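PDB 5KZT: Peptide/nickel transport system substrate-binding protein from Listeria monocytogenes serotype 1/2a, which binds peptides, here holding one, and probably hands them to a membrane transporter for uptake into the cell. Local coordinates for residues T434-F439 / K453-I458; A110-Y115 / D442-R447; Y346-A351 / Q391-G396. All coordinates share one frame; numbering follows the deposited sequence.

Contact 1. Residues T434-F439 / K453-I458; sequences TFLDLF and KDYDKI
Tyr455 reaches from helix 453-459 to the backbone of Leu436 and Phe439. Its CG stands anti to the backbone N (chi1 -172°), which sends the ring out from the helix toward 434-439. From CB outward, CD2 is the first atom to meet that segment, 3.8 Å from Phe439 O. CE2 follows, 3.7 Å from Phe439 C and 4.0 Å from Phe439 CB, in an oblique approach that is not a stack. Tyr455 CZ comes next, 3.4 Å from Leu436 O, which lies at the ring edge near its plane. At the tip, the hydroxyl donates a short hydrogen bond from Tyr455 OH to Leu436 O (2.6 Å), bent at the acceptor to a C=O...O angle of 114°. The side chain of Leu436 crosses that of Tyr455 at about a right angle and brings CB to 3.5 Å and CD2 to 3.7 Å from Tyr455 OH. Leu436 O also receives a weak bond from Phe439 N, so two donors share this carbonyl. Beside the ring, a water lies between Phe439 O and Asp456 OD1, though its protons may be shared with other acceptors. A buried tyrosine hydroxyl bonded to a main-chain carbonyl thus joins helices 433-436 and 453-459, with Leu484 of helix 471-487 packed on both Tyr455 and Phe439.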
loop_
_atom_site.group_PDB
_atom_site.type_symbol
_atom_site.label_atom_id
_atom_site.label_comp_id
_atom_site.label_asym_id
_atom_site.label_seq_id
_atom_site.Cartn_x
_atom_site.Cartn_y
_atom_site.Cartn_z
ATOM N N THR A 434 3.463 -7.699 -7.570
ATOM C CA THR A 434 2.779 -6.752 -6.693
ATOM C C THR A 434 2.878 -5.306 -7.224
ATOM O O THR A 434 1.917 -4.543 -7.123
ATOM C CB THR A 434 3.222 -6.852 -5.216
ATOM O OG1 THR A 434 2.338 -6.052 -4.402
ATOM C CG2 THR A 434 4.681 -6.422 -5.006
ATOM N N PHE A 435 4.010 -4.958 -7.838
ATOM C CA PHE A 435 4.189 -3.652 -8.492
ATOM C C PHE A 435 3.705 -3.634 -9.949
ATOM O O PHE A 435 2.976 -2.720 -10.374
ATOM C CB PHE A 435 5.671 -3.248 -8.458
ATOM C CG PHE A 435 6.187 -2.953 -7.063
ATOM C CD1 PHE A 435 6.109 -1.671 -6.544
ATOM C CD2 PHE A 435 6.749 -3.959 -6.279
ATOM C CE1 PHE A 435 6.567 -1.405 -5.260
ATOM C CE2 PHE A 435 7.189 -3.700 -4.995
ATOM C CZ PHE A 435 7.093 -2.413 -4.488
ATOM N N LEU A 436 4.113 -4.631 -10.712
ATOM C CA LEU A 436 3.883 -4.594 -12.162
ATOM C C LEU A 436 2.402 -4.701 -12.532
ATOM O O LEU A 436 1.955 -4.052 -13.478
ATOM C CB LEU A 436 4.696 -5.686 -12.854
ATOM C CG LEU A 436 6.230 -5.638 -12.695
ATOM C CD1 LEU A 436 6.862 -6.957 -13.119
ATOM C CD2 LEU A 436 6.830 -4.494 -13.479
ATOM N N ASP A 437 1.642 -5.489 -11.768
ATOM C CA ASP A 437 0.231 -5.682 -12.036
ATOM C C ASP A 437 -0.627 -4.417 -11.946
ATOM O O ASP A 437 -1.732 -4.383 -12.481
ATOM C CB ASP A 437 -0.357 -6.713 -11.080
ATOM C CG ASP A 437 0.073 -8.119 -11.392
ATOM O OD1 ASP A 437 0.735 -8.381 -12.426
ATOM O OD2 ASP A 437 -0.263 -8.991 -10.583
ATOM N N LEU A 438 -0.126 -3.379 -11.285
ATOM C CA LEU A 438 -0.869 -2.127 -11.197
ATOM C C LEU A 438 -1.238 -1.511 -12.551
ATOM O O LEU A 438 -2.287 -0.886 -12.684
ATOM C CB LEU A 438 -0.041 -1.099 -10.422
ATOM C CG LEU A 438 0.373 -1.467 -8.994
ATOM C CD1 LEU A 438 1.243 -0.363 -8.387
ATOM C CD2 LEU A 438 -0.816 -1.766 -8.104
ATOM N N PHE A 439 -0.385 -1.689 -13.552
ATOM C CA PHE A 439 -0.503 -0.893 -14.777
ATOM C C PHE A 439 -1.013 -1.662 -15.995
ATOM O O PHE A 439 -0.892 -1.193 -17.125
ATOM C CB PHE A 439 0.835 -0.195 -15.019
ATOM C CG PHE A 439 1.239 0.671 -13.853
ATOM C CD1 PHE A 439 0.522 1.833 -13.569
ATOM C CD2 PHE A 439 2.266 0.282 -12.995
ATOM C CE1 PHE A 439 0.844 2.626 -12.477
ATOM C CE2 PHE A 439 2.593 1.077 -11.891
ATOM C CZ PHE A 439 1.887 2.250 -11.639
ATOM N N LYS A 453 -0.930 -3.441 -24.759
ATOM C CA LYS A 453 -1.313 -4.866 -24.824
ATOM C C LYS A 453 -0.160 -5.843 -24.662
ATOM O O LYS A 453 -0.370 -6.962 -24.192
ATOM C CB LYS A 453 -2.090 -5.197 -26.104
ATOM C CG LYS A 453 -3.440 -4.495 -26.268
ATOM C CD LYS A 453 -4.318 -4.426 -25.016
ATOM C CE LYS A 453 -4.742 -5.802 -24.465
ATOM N NZ LYS A 453 -5.238 -5.771 -23.048
ATOM N N ASP A 454 1.046 -5.443 -25.050
ATOM C CA ASP A 454 2.226 -6.295 -24.853
ATOM C C ASP A 454 2.562 -6.419 -23.363
ATOM O O ASP A 454 2.952 -7.492 -22.884
ATOM C CB ASP A 454 3.444 -5.731 -25.600
ATOM C CG ASP A 454 3.254 -5.700 -27.107
ATOM O OD1 ASP A 454 2.466 -6.511 -27.643
ATOM O OD2 ASP A 454 3.897 -4.844 -27.754
ATOM N N TYR A 455 2.411 -5.312 -22.641
ATOM C CA TYR A 455 2.580 -5.293 -21.186
ATOM C C TYR A 455 1.550 -6.218 -20.538
ATOM O O TYR A 455 1.937 -7.099 -19.797
ATOM C CB TYR A 455 2.452 -3.874 -20.645
ATOM C CG TYR A 455 2.799 -3.721 -19.184
ATOM C CD1 TYR A 455 4.118 -3.633 -18.770
ATOM C CD2 TYR A 455 1.798 -3.634 -18.215
ATOM C CE1 TYR A 455 4.441 -3.465 -17.425
ATOM C CE2 TYR A 455 2.111 -3.452 -16.867
ATOM C CZ TYR A 455 3.440 -3.376 -16.478
ATOM O OH TYR A 455 3.789 -3.226 -15.144
ATOM N N ASP A 456 0.269 -6.055 -20.890
ATOM C CA ASP A 456 -0.815 -6.944 -20.392
ATOM C C ASP A 456 -0.552 -8.411 -20.688
ATOM O O ASP A 456 -0.770 -9.260 -19.828
ATOM C CB ASP A 456 -2.179 -6.599 -21.005
ATOM C CG ASP A 456 -2.600 -5.177 -20.755
ATOM O OD1 ASP A 456 -2.136 -4.562 -19.775
ATOM O OD2 ASP A 456 -3.393 -4.653 -21.571
ATOM N N LYS A 457 -0.092 -8.700 -21.900
ATOM C CA LYS A 457 0.179 -10.074 -22.316
ATOM C C LYS A 457 1.267 -10.726 -21.457
ATOM O O LYS A 457 1.132 -11.893 -21.042
ATOM C CB LYS A 457 0.560 -10.130 -23.794
ATOM C CG LYS A 457 0.761 -11.553 -24.299
ATOM C CD LYS A 457 0.423 -11.712 -25.780
ATOM C CE LYS A 457 -0.500 -12.903 -26.031
ATOM N NZ LYS A 457 0.063 -14.198 -25.551
ATOM N N ILE A 458 2.319 -9.966 -21.165
ATOM C CA ILE A 458 3.354 -10.437 -20.240
ATOM C C ILE A 458 2.778 -10.783 -18.867
ATOM O O ILE A 458 3.046 -11.859 -18.339
ATOM C CB ILE A 458 4.524 -9.429 -20.104
ATOM C CG1 ILE A 458 5.429 -9.553 -21.336
ATOM C CG2 ILE A 458 5.319 -9.688 -18.827
ATOM C CD1 ILE A 458 6.580 -8.575 -21.398
HETATM O O HOH W 1 -1.046 -1.994 -20.011
#

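Contact 2. Residues A110-Y115 / D442-R447; sequences AATYSY and DGAQNR
Thr112 packs against Ala444 and Gln445 where two loops far apart in sequence meet. Ala444 CB lies 3.5 Å from Thr112 O and 4.0 Å from Thr112 CB. Thr112 holds OG1 between its backbone N and carbonyl carbon (chi1 58°), which presents the hydroxyl to the Gln445 side. Gln445 bends at chi2 (-61°), which turns its amide toward Thr112, with NE2 3.7 Å from Thr112 OG1. A water beside the pair bridges them: it donates to Thr112 OG1 (3.1 Å) and accepts from Gln445 NE2 (2.8 Å), while its oxygen sits over the centre of one face of the Tyr113 ring. Both polar ends have a stronger partner in Asp34, whose OD2 is hydrogen-bonded to Thr112 OG1 and Gln445 NE2 alike, so one carboxylate oxygen joins the two loops. Tyr115 extends alongside and brings OH to 4.3 Å from Gln445 CG. Within 442-447, Arg447 NE donates to Ala444 O from above the carbonyl plane, in a bent bond (139°). Tyr113 OH bonds to the backbone of the bound peptide and Gln445 packs on an acidic peptide side chain, consistent with the peptide-binding cleft between the two lobes of a family 5 solute-binding protein.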
loop_
_atom_site.group_PDB
_atom_site.type_symbol
_atom_site.label_atom_id
_atom_site.label_comp_id
_atom_site.label_asym_id
_atom_site.label_seq_id
_atom_site.Cartn_x
_atom_site.Cartn_y
_atom_site.Cartn_z
ATOM N N ALA A 110 -17.117 -3.317 -5.955
ATOM C CA ALA A 110 -16.109 -2.507 -6.647
ATOM C C ALA A 110 -14.864 -2.318 -5.784
ATOM O O ALA A 110 -14.340 -1.197 -5.644
ATOM C CB ALA A 110 -16.699 -1.153 -7.045
ATOM N N ALA A 111 -14.408 -3.412 -5.189
ATOM C CA ALA A 111 -13.227 -3.395 -4.329
ATOM C C ALA A 111 -12.010 -3.314 -5.216
ATOM O O ALA A 111 -11.857 -4.145 -6.119
ATOM C CB ALA A 111 -13.162 -4.651 -3.491
ATOM N N THR A 112 -11.129 -2.343 -4.963
ATOM C CA THR A 112 -9.986 -2.156 -5.848
ATOM C C THR A 112 -9.042 -3.348 -5.840
ATOM O O THR A 112 -8.365 -3.577 -6.844
ATOM C CB THR A 112 -9.178 -0.889 -5.532
ATOM O OG1 THR A 112 -8.720 -0.937 -4.175
ATOM C CG2 THR A 112 -10.004 0.364 -5.773
ATOM N N TYR A 113 -9.002 -4.118 -4.742
ATOM C CA TYR A 113 -8.116 -5.283 -4.653
ATOM C C TYR A 113 -8.780 -6.579 -5.130
ATOM O O TYR A 113 -8.245 -7.673 -4.938
ATOM C CB TYR A 113 -7.618 -5.446 -3.221
ATOM C CG TYR A 113 -6.315 -4.764 -2.877
ATOM C CD1 TYR A 113 -5.168 -4.967 -3.647
ATOM C CD2 TYR A 113 -6.206 -3.989 -1.730
ATOM C CE1 TYR A 113 -3.961 -4.414 -3.285
ATOM C CE2 TYR A 113 -5.010 -3.414 -1.374
ATOM C CZ TYR A 113 -3.885 -3.625 -2.148
ATOM O OH TYR A 113 -2.670 -3.078 -1.759
ATOM N N SER A 114 -9.929 -6.474 -5.789
ATOM C CA SER A 114 -10.589 -7.677 -6.300
ATOM C C SER A 114 -9.669 -8.510 -7.217
ATOM O O SER A 114 -9.806 -9.731 -7.280
ATOM C CB SER A 114 -11.889 -7.324 -7.010
ATOM O OG SER A 114 -11.624 -6.613 -8.192
ATOM N N TYR A 115 -8.726 -7.849 -7.899
ATOM C CA TYR A 115 -7.781 -8.524 -8.794
ATOM C C TYR A 115 -6.854 -9.545 -8.087
ATOM O O TYR A 115 -6.396 -10.484 -8.720
ATOM C CB TYR A 115 -6.968 -7.511 -9.605
ATOM C CG TYR A 115 -5.944 -6.700 -8.833
ATOM C CD1 TYR A 115 -4.630 -7.154 -8.685
ATOM C CD2 TYR A 115 -6.268 -5.464 -8.284
ATOM C CE1 TYR A 115 -3.690 -6.408 -7.979
ATOM C CE2 TYR A 115 -5.325 -4.692 -7.620
ATOM C CZ TYR A 115 -4.036 -5.181 -7.458
ATOM O OH TYR A 115 -3.087 -4.441 -6.800
ATOM N N ASP A 442 -6.927 -0.910 -17.745
ATOM C CA ASP A 442 -8.149 -0.798 -16.954
ATOM C C ASP A 442 -8.024 -1.355 -15.519
ATOM O O ASP A 442 -9.044 -1.572 -14.852
ATOM C CB ASP A 442 -9.354 -1.429 -17.686
ATOM C CG ASP A 442 -9.740 -0.687 -18.956
ATOM O OD1 ASP A 442 -9.680 0.557 -18.982
ATOM O OD2 ASP A 442 -10.135 -1.359 -19.936
ATOM N N GLY A 443 -6.799 -1.557 -15.042
ATOM C CA GLY A 443 -6.601 -2.045 -13.692
ATOM C C GLY A 443 -7.072 -1.014 -12.676
ATOM O O GLY A 443 -6.951 0.208 -12.896
ATOM N N ALA A 444 -7.592 -1.490 -11.549
ATOM C CA ALA A 444 -8.147 -0.578 -10.530
ATOM C C ALA A 444 -7.121 0.360 -9.886
ATOM O O ALA A 444 -7.507 1.401 -9.347
ATOM C CB ALA A 444 -8.885 -1.362 -9.454
ATOM N N GLN A 445 -5.839 -0.010 -9.926
ATOM C CA GLN A 445 -4.732 0.862 -9.516
ATOM C C GLN A 445 -3.943 1.514 -10.653
ATOM O O GLN A 445 -2.891 2.105 -10.413
ATOM C CB GLN A 445 -3.778 0.075 -8.602
ATOM C CG GLN A 445 -4.382 -0.321 -7.251
ATOM C CD GLN A 445 -4.803 0.870 -6.407
ATOM O OE1 GLN A 445 -4.348 2.004 -6.601
ATOM N NE2 GLN A 445 -5.687 0.629 -5.477
ATOM N N ASN A 446 -4.457 1.436 -11.878
ATOM C CA ASN A 446 -3.841 2.081 -13.049
ATOM C C ASN A 446 -4.297 3.542 -13.021
ATOM O O ASN A 446 -3.529 4.409 -12.610
ATOM C CB ASN A 446 -4.245 1.339 -14.332
ATOM C CG ASN A 446 -3.677 1.955 -15.600
ATOM O OD1 ASN A 446 -3.590 3.174 -15.759
ATOM N ND2 ASN A 446 -3.347 1.104 -16.539
ATOM N N ARG A 447 -5.552 3.800 -13.413
ATOM C CA ARG A 447 -6.170 5.132 -13.321
ATOM C C ARG A 447 -5.400 6.228 -14.053
ATOM O O ARG A 447 -5.375 7.379 -13.633
ATOM C CB ARG A 447 -6.381 5.528 -11.847
ATOM C CG ARG A 447 -7.131 4.503 -11.026
ATOM C CD ARG A 447 -8.556 4.308 -11.523
ATOM N NE ARG A 447 -9.232 3.259 -10.757
ATOM C CZ ARG A 447 -10.403 2.697 -11.061
ATOM N NH1 ARG A 447 -11.098 3.060 -12.148
ATOM N NH2 ARG A 447 -10.879 1.740 -10.265
HETATM O O HOH W 2 -5.966 -2.095 -4.870
#

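Contact 3. Residues Y346-A351 / Q391-G396; sequences YDVKEA and QKNLDG
Val348 and Asn393 form the main van der Waals contact between the start of helix 348-362 and the last turn of helix 377-393. The two side chains cross at about a right angle, and both valine methyls lie over one face of the amide: CG1 is 3.8 Å from Asn393 OD1, and CG2 is 3.9 Å from Asn393 ND2. With CG1 anti to the backbone N (chi1 177°), both branches of Val348 turn to the amide. One turn along helix 348-362, Ala351 meets the residue after Asn393: Leu394 CD2 is 4.1 Å from Ala351 O and 4.5 Å from Ala351 CB, a looser apolar touch.

Polar links across the contact run through water. One molecule joins Tyr346 OH (2.7 Å) to Asn393 ND2, from which it accepts (2.9 Å). The same nitrogen also bonds to Ala300 O, so two partners hold the amide and fix its rotation while the valine rests against it. The backbone of Asn393 is tied as well, its O being hydrogen-bonded to Gln352 NE2.

A third set of bonds shapes the helix start itself. Asp347 is the N-cap of helix 348-362: its OD1 accepts from Glu350 N at 2.8 Å in a nearly straight bond (174°), with the N-H meeting the carboxylate from above its plane.

Helix 291-299 closes one side of the contact, Leu299 touching Ala351 while Ala296 and Ile297 touch Leu394. After helix 377-393 the chain turns through 394-396 into strand 397-404, which pairs in parallel with strand 367-374; Gly396 already bonds through its backbone to Ile367. The contact thus lies at the end of the helix in a beta-alpha-beta crossover, with helix 348-362 packed beside it.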
loop_
_atom_site.group_PDB
_atom_site.type_symbol
_atom_site.label_atom_id
_atom_site.label_comp_id
_atom_site.label_asym_id
_atom_site.label_seq_id
_atom_site.Cartn_x
_atom_site.Cartn_y
_atom_site.Cartn_z
ATOM N N TYR A 346 17.546 10.751 -14.831
ATOM C CA TYR A 346 17.620 12.209 -14.903
ATOM C C TYR A 346 18.585 12.709 -15.971
ATOM O O TYR A 346 19.764 12.351 -15.960
ATOM C CB TYR A 346 18.047 12.754 -13.553
ATOM C CG TYR A 346 18.379 14.235 -13.522
ATOM C CD1 TYR A 346 17.405 15.198 -13.796
ATOM C CD2 TYR A 346 19.664 14.673 -13.195
ATOM C CE1 TYR A 346 17.701 16.549 -13.748
ATOM C CE2 TYR A 346 19.964 16.020 -13.138
ATOM C CZ TYR A 346 18.991 16.948 -13.414
ATOM O OH TYR A 346 19.306 18.275 -13.347
ATOM N N ASP A 347 18.071 13.544 -16.870
ATOM C CA ASP A 347 18.832 14.066 -18.015
ATOM C C ASP A 347 18.119 15.309 -18.562
ATOM O O ASP A 347 17.155 15.188 -19.317
ATOM C CB ASP A 347 18.949 12.973 -19.099
ATOM C CG ASP A 347 19.924 13.323 -20.220
ATOM O OD1 ASP A 347 19.937 14.472 -20.723
ATOM O OD2 ASP A 347 20.679 12.409 -20.622
ATOM N N VAL A 348 18.588 16.499 -18.188
ATOM C CA VAL A 348 17.919 17.737 -18.602
ATOM C C VAL A 348 17.907 17.879 -20.140
ATOM O O VAL A 348 16.873 18.243 -20.720
ATOM C CB VAL A 348 18.512 18.999 -17.924
ATOM C CG1 VAL A 348 17.836 20.268 -18.441
ATOM C CG2 VAL A 348 18.358 18.923 -16.401
ATOM N N LYS A 349 19.021 17.551 -20.790
ATOM C CA LYS A 349 19.103 17.681 -22.253
ATOM C C LYS A 349 18.128 16.748 -22.977
ATOM O O LYS A 349 17.390 17.193 -23.871
ATOM C CB LYS A 349 20.529 17.480 -22.766
ATOM C CG LYS A 349 21.392 18.721 -22.568
ATOM C CD LYS A 349 22.750 18.603 -23.238
ATOM C CE LYS A 349 23.723 19.619 -22.661
ATOM N NZ LYS A 349 25.081 19.472 -23.255
ATOM N N GLU A 350 18.101 15.479 -22.581
ATOM C CA GLU A 350 17.146 14.545 -23.187
ATOM C C GLU A 350 15.698 14.932 -22.866
ATOM O O GLU A 350 14.832 14.741 -23.704
ATOM C CB GLU A 350 17.427 13.088 -22.801
ATOM C CG GLU A 350 18.569 12.448 -23.588
ATOM C CD GLU A 350 18.273 12.282 -25.074
ATOM O OE1 GLU A 350 17.124 11.964 -25.448
ATOM O OE2 GLU A 350 19.201 12.474 -25.880
ATOM N N ALA A 351 15.458 15.480 -21.668
ATOM C CA ALA A 351 14.142 16.044 -21.296
ATOM C C ALA A 351 13.703 17.191 -22.209
ATOM O O ALA A 351 12.552 17.249 -22.643
ATOM C CB ALA A 351 14.153 16.532 -19.854
ATOM N N GLN A 391 9.632 23.744 -13.951
ATOM C CA GLN A 391 9.496 25.099 -14.518
ATOM C C GLN A 391 10.826 25.672 -15.012
ATOM O O GLN A 391 10.884 26.228 -16.123
ATOM C CB GLN A 391 8.786 26.047 -13.551
ATOM C CG GLN A 391 7.305 25.689 -13.386
ATOM C CD GLN A 391 6.512 26.605 -12.466
ATOM O OE1 GLN A 391 5.289 26.527 -12.437
ATOM N NE2 GLN A 391 7.193 27.458 -11.704
ATOM N N LYS A 392 11.897 25.510 -14.237
ATOM C CA LYS A 392 13.195 26.036 -14.664
ATOM C C LYS A 392 13.743 25.298 -15.892
ATOM O O LYS A 392 14.403 25.910 -16.717
ATOM C CB LYS A 392 14.220 26.031 -13.525
ATOM C CG LYS A 392 14.922 24.701 -13.291
ATOM C CD LYS A 392 15.987 24.804 -12.217
ATOM C CE LYS A 392 16.641 23.452 -11.988
ATOM N NZ LYS A 392 17.334 23.448 -10.675
ATOM N N ASN A 393 13.479 23.995 -15.998
ATOM C CA ASN A 393 14.061 23.151 -17.055
ATOM C C ASN A 393 13.256 23.126 -18.370
ATOM O O ASN A 393 13.843 22.919 -19.429
ATOM C CB ASN A 393 14.277 21.705 -16.558
ATOM C CG ASN A 393 15.437 21.578 -15.559
ATOM O OD1 ASN A 393 16.406 22.310 -15.632
ATOM N ND2 ASN A 393 15.347 20.609 -14.653
ATOM N N LEU A 394 11.938 23.335 -18.292
ATOM C CA LEU A 394 11.050 23.197 -19.434
ATOM C C LEU A 394 10.300 24.506 -19.735
ATOM O O LEU A 394 9.227 24.763 -19.180
ATOM C CB LEU A 394 10.063 22.059 -19.172
ATOM C CG LEU A 394 10.649 20.675 -18.894
ATOM C CD1 LEU A 394 9.501 19.701 -18.749
ATOM C CD2 LEU A 394 11.587 20.214 -20.000
ATOM N N ASP A 395 10.858 25.303 -20.648
ATOM C CA ASP A 395 10.361 26.656 -20.967
ATOM C C ASP A 395 8.936 26.602 -21.492
ATOM O O ASP A 395 8.652 25.858 -22.431
ATOM C CB ASP A 395 11.240 27.329 -22.031
ATOM C CG ASP A 395 12.674 27.591 -21.566
ATOM O OD1 ASP A 395 12.947 27.616 -20.352
ATOM O OD2 ASP A 395 13.547 27.783 -22.439
ATOM N N GLY A 396 8.058 27.403 -20.891
ATOM C CA GLY A 396 6.636 27.429 -21.230
ATOM C C GLY A 396 5.764 26.493 -20.405
ATOM O O GLY A 396 4.577 26.363 -20.672
HETATM O O HOH W 3 17.398 20.050 -12.612
#

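How the contacts relate
Contacts 1 and 2 are neighbours, their centres 13 Å apart, and they are linked along the chain: 434-439 leads through Val440 and Thr441 to 442-447. Leu438, on segment 434-439 of contact 1, touches contact 2, its CD2 lying 3.5 Å from Gln445 CB and 3.7 Å from Tyr115 OH. Contact 2 borders the bound peptide directly, whereas contact 1 ties the preceding helix and turn to helix 453-459 behind that loop. Contact 3 stands apart, its centre 29 Å from that of contact 1 and 33 Å from that of contact 2, with nearest atoms about 18 and 20 Å away. Both its segments fall in the long chain between 110-115 and 442-447.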